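Local coordinates for protein bifunctional endo-1,4-beta-xylanase A (Neocallimastix patriciarum, PDB 2VG9) that hydrolyses the internal beta-1,4-xylosidic linkages of xylan as a family 11 endo-xylanase with a beta jelly-roll fold, here in a loop-swapped variant, at residues 159-164 / 179-184. Residues are numbered along the deposited sequence; the frame is centred on the assembly and turned at random.
Sequences YFSVRQ and KEWAKQ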
loop_
_atom_site.group_PDB
_atom_site.type_symbol
_atom_site.label_atom_id
_atom_site.label_comp_id
_atom_site.label_asym_id
_atom_site.label_seq_id
_atom_site.Cartn_x
_atom_site.Cartn_y
_atom_site.Cartn_z
ATOM N N TYR A 159 0.486 -7.169 7.816
ATOM C CA TYR A 159 1.132 -8.279 7.104
ATOM C C TYR A 159 2.002 -7.681 6.011
ATOM O O TYR A 159 1.607 -6.728 5.352
ATOM C CB TYR A 159 0.129 -9.275 6.488
ATOM C CG TYR A 159 -0.777 -9.991 7.448
ATOM C CD1 TYR A 159 -0.568 -9.925 8.839
ATOM C CD2 TYR A 159 -1.817 -10.784 6.971
ATOM C CE1 TYR A 159 -1.417 -10.591 9.739
ATOM C CE2 TYR A 159 -2.672 -11.458 7.856
ATOM C CZ TYR A 159 -2.462 -11.355 9.237
ATOM O OH TYR A 159 -3.316 -12.026 10.089
ATOM N N PHE A 160 3.164 -8.286 5.822
ATOM C CA PHE A 160 4.192 -7.840 4.867
ATOM C C PHE A 160 4.694 -8.957 4.019
ATOM O O PHE A 160 4.929 -10.049 4.528
ATOM C CB PHE A 160 5.442 -7.294 5.616
ATOM C CG PHE A 160 5.180 -6.000 6.363
ATOM C CD1 PHE A 160 5.363 -4.771 5.714
ATOM C CD2 PHE A 160 4.738 -6.020 7.718
ATOM C CE1 PHE A 160 5.103 -3.547 6.389
ATOM C CE2 PHE A 160 4.501 -4.819 8.402
ATOM C CZ PHE A 160 4.672 -3.580 7.737
ATOM N N SER A 161 4.871 -8.643 2.731
ATOM C CA SER A 161 5.749 -9.337 1.802
ATOM C C SER A 161 6.718 -8.273 1.303
ATOM O O SER A 161 6.311 -7.277 0.700
ATOM C CB SER A 161 4.979 -9.807 0.572
ATOM O OG SER A 161 4.206 -10.952 0.825
ATOM N N VAL A 162 8.007 -8.501 1.500
ATOM C CA VAL A 162 8.975 -7.540 1.022
ATOM C C VAL A 162 9.771 -8.184 -0.100
ATOM O O VAL A 162 10.454 -9.192 0.124
ATOM C CB VAL A 162 9.890 -7.067 2.179
ATOM C CG1 VAL A 162 10.996 -6.106 1.654
ATOM C CG2 VAL A 162 9.023 -6.432 3.279
ATOM N N ARG A 163 9.670 -7.622 -1.303
ATOM C CA ARG A 163 10.426 -8.127 -2.464
ATOM C C ARG A 163 11.930 -7.943 -2.251
ATOM O O ARG A 163 12.395 -6.831 -1.933
ATOM C CB ARG A 163 10.025 -7.393 -3.754
ATOM C CG ARG A 163 10.488 -8.123 -5.001
ATOM C CD ARG A 163 10.039 -7.428 -6.299
ATOM N NE ARG A 163 10.638 -8.053 -7.502
ATOM C CZ ARG A 163 10.085 -9.071 -8.159
ATOM N NH1 ARG A 163 8.921 -9.556 -7.761
ATOM N NH2 ARG A 163 10.648 -9.569 -9.253
ATOM N N GLN A 164 12.681 -9.033 -2.436
ATOM C CA GLN A 164 14.123 -9.017 -2.192
ATOM C C GLN A 164 14.898 -8.247 -3.277
ATOM O O GLN A 164 15.880 -7.562 -2.968
ATOM C CB GLN A 164 14.666 -10.437 -1.943
ATOM C CG GLN A 164 14.010 -11.082 -0.687
ATOM C CD GLN A 164 14.206 -10.220 0.557
ATOM O OE1 GLN A 164 13.287 -9.543 1.039
ATOM N NE2 GLN A 164 15.410 -10.200 1.045
ATOM N N LYS A 179 -2.465 -16.120 0.009
ATOM C CA LYS A 179 -2.377 -17.583 0.260
ATOM C C LYS A 179 -1.179 -17.929 1.134
ATOM O O LYS A 179 -1.306 -18.696 2.098
ATOM C CB LYS A 179 -2.253 -18.375 -1.045
ATOM C CG LYS A 179 -3.564 -18.655 -1.763
ATOM C CD LYS A 179 -3.288 -19.433 -3.082
ATOM C CE LYS A 179 -4.240 -18.982 -4.210
ATOM N NZ LYS A 179 -4.538 -20.083 -5.211
ATOM N N GLU A 180 -0.025 -17.346 0.802
ATOM C CA GLU A 180 1.187 -17.476 1.619
ATOM C C GLU A 180 1.007 -17.016 3.040
ATOM O O GLU A 180 1.507 -17.688 3.954
ATOM C CB GLU A 180 2.407 -16.785 0.977
ATOM C CG GLU A 180 2.934 -17.520 -0.280
ATOM C CD GLU A 180 3.632 -18.869 0.008
ATOM O OE1 GLU A 180 3.829 -19.253 1.175
ATOM O OE2 GLU A 180 4.000 -19.562 -0.957
ATOM N N TRP A 181 0.329 -15.876 3.257
ATOM C CA TRP A 181 0.067 -15.423 4.629
ATOM C C TRP A 181 -0.886 -16.370 5.375
ATOM O O TRP A 181 -0.684 -16.701 6.566
ATOM C CB TRP A 181 -0.460 -13.990 4.636
ATOM C CG TRP A 181 0.456 -12.958 3.971
ATOM C CD1 TRP A 181 1.829 -13.017 3.798
ATOM C CD2 TRP A 181 0.038 -11.710 3.390
ATOM N NE1 TRP A 181 2.268 -11.879 3.132
ATOM C CE2 TRP A 181 1.186 -11.069 2.883
ATOM C CE3 TRP A 181 -1.209 -11.085 3.238
ATOM C CZ2 TRP A 181 1.123 -9.833 2.233
ATOM C CZ3 TRP A 181 -1.264 -9.860 2.608
ATOM C CH2 TRP A 181 -0.113 -9.258 2.093
ATOM N N ALA A 182 -1.921 -16.817 4.661
ATOM C CA ALA A 182 -2.864 -17.804 5.164
ATOM C C ALA A 182 -2.145 -19.094 5.590
ATOM O O ALA A 182 -2.445 -19.640 6.650
ATOM C CB ALA A 182 -3.935 -18.082 4.114
ATOM N N LYS A 183 -1.160 -19.523 4.801
ATOM C CA LYS A 183 -0.377 -20.733 5.069
ATOM C C LYS A 183 0.392 -20.663 6.384
ATOM O O LYS A 183 0.796 -21.703 6.889
ATOM C CB LYS A 183 0.646 -20.980 3.973
ATOM C CG LYS A 183 0.283 -22.011 2.955
ATOM C CD LYS A 183 1.308 -21.968 1.830
ATOM C CE LYS A 183 1.211 -23.179 0.937
ATOM N NZ LYS A 183 -0.013 -23.156 0.086
ATOM N N GLN A 184 0.643 -19.444 6.879
ATOM C CA GLN A 184 1.372 -19.227 8.135
ATOM C C GLN A 184 0.486 -19.392 9.337
ATOM O O GLN A 184 0.963 -19.422 10.489
ATOM C CB GLN A 184 2.024 -17.835 8.184
ATOM C CG GLN A 184 2.913 -17.468 6.963
ATOM C CD GLN A 184 3.882 -18.596 6.564
ATOM O OE1 GLN A 184 3.840 -19.124 5.421
ATOM N NE2 GLN A 184 4.748 -18.968 7.491
#
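The indole N-H of W181 is the polar point of this contact, with two oxygens of strand 153-163 near it. NE1 gives a weak hydrogen bond to OG of S161 at 3.2 Å, bent to 132° at the hydrogen; the hydroxyl's position is less sure than the rest. OG lies at the edge of the indole, near its plane, whereas the carbonyl O of F160 stands obliquely to the ring, 3.5 Å from NE1. Most of the contact is apolar. Y159 reaches over one face of the indole: its CB sits over the face of the six-membered ring, 3.9 Å from the centroid, a CH-pi contact. Further along the same side chain, CD2 lies 3.8 Å from CE3 of W181. The phenol turns an edge toward the indole face in an offset edge-to-face pair, planes at 72° and the tyrosine and five-membered-ring centroids 5.8 Å apart. With CG of Y159 anti to its carbonyl carbon, chi1 -62° leads the ring past the indole, and OH makes its hydrogen bond to the carbonyl O of G187. W186 meets both rings, extending the aromatic cluster, and I114 of strand 110-115 also touches W181. The whole forms where the only helix of the jelly roll, 174-182, packs against the sheet, with W181 projecting from the helix toward strand 153-163. Since the one hydrogen bond across is weak and bent, attachment of the helix here probably rests chiefly on the tryptophan face and the tyrosine methylene and ring edge, while the serine hydroxyl probably gives the buried indole N-H a polar neighbour.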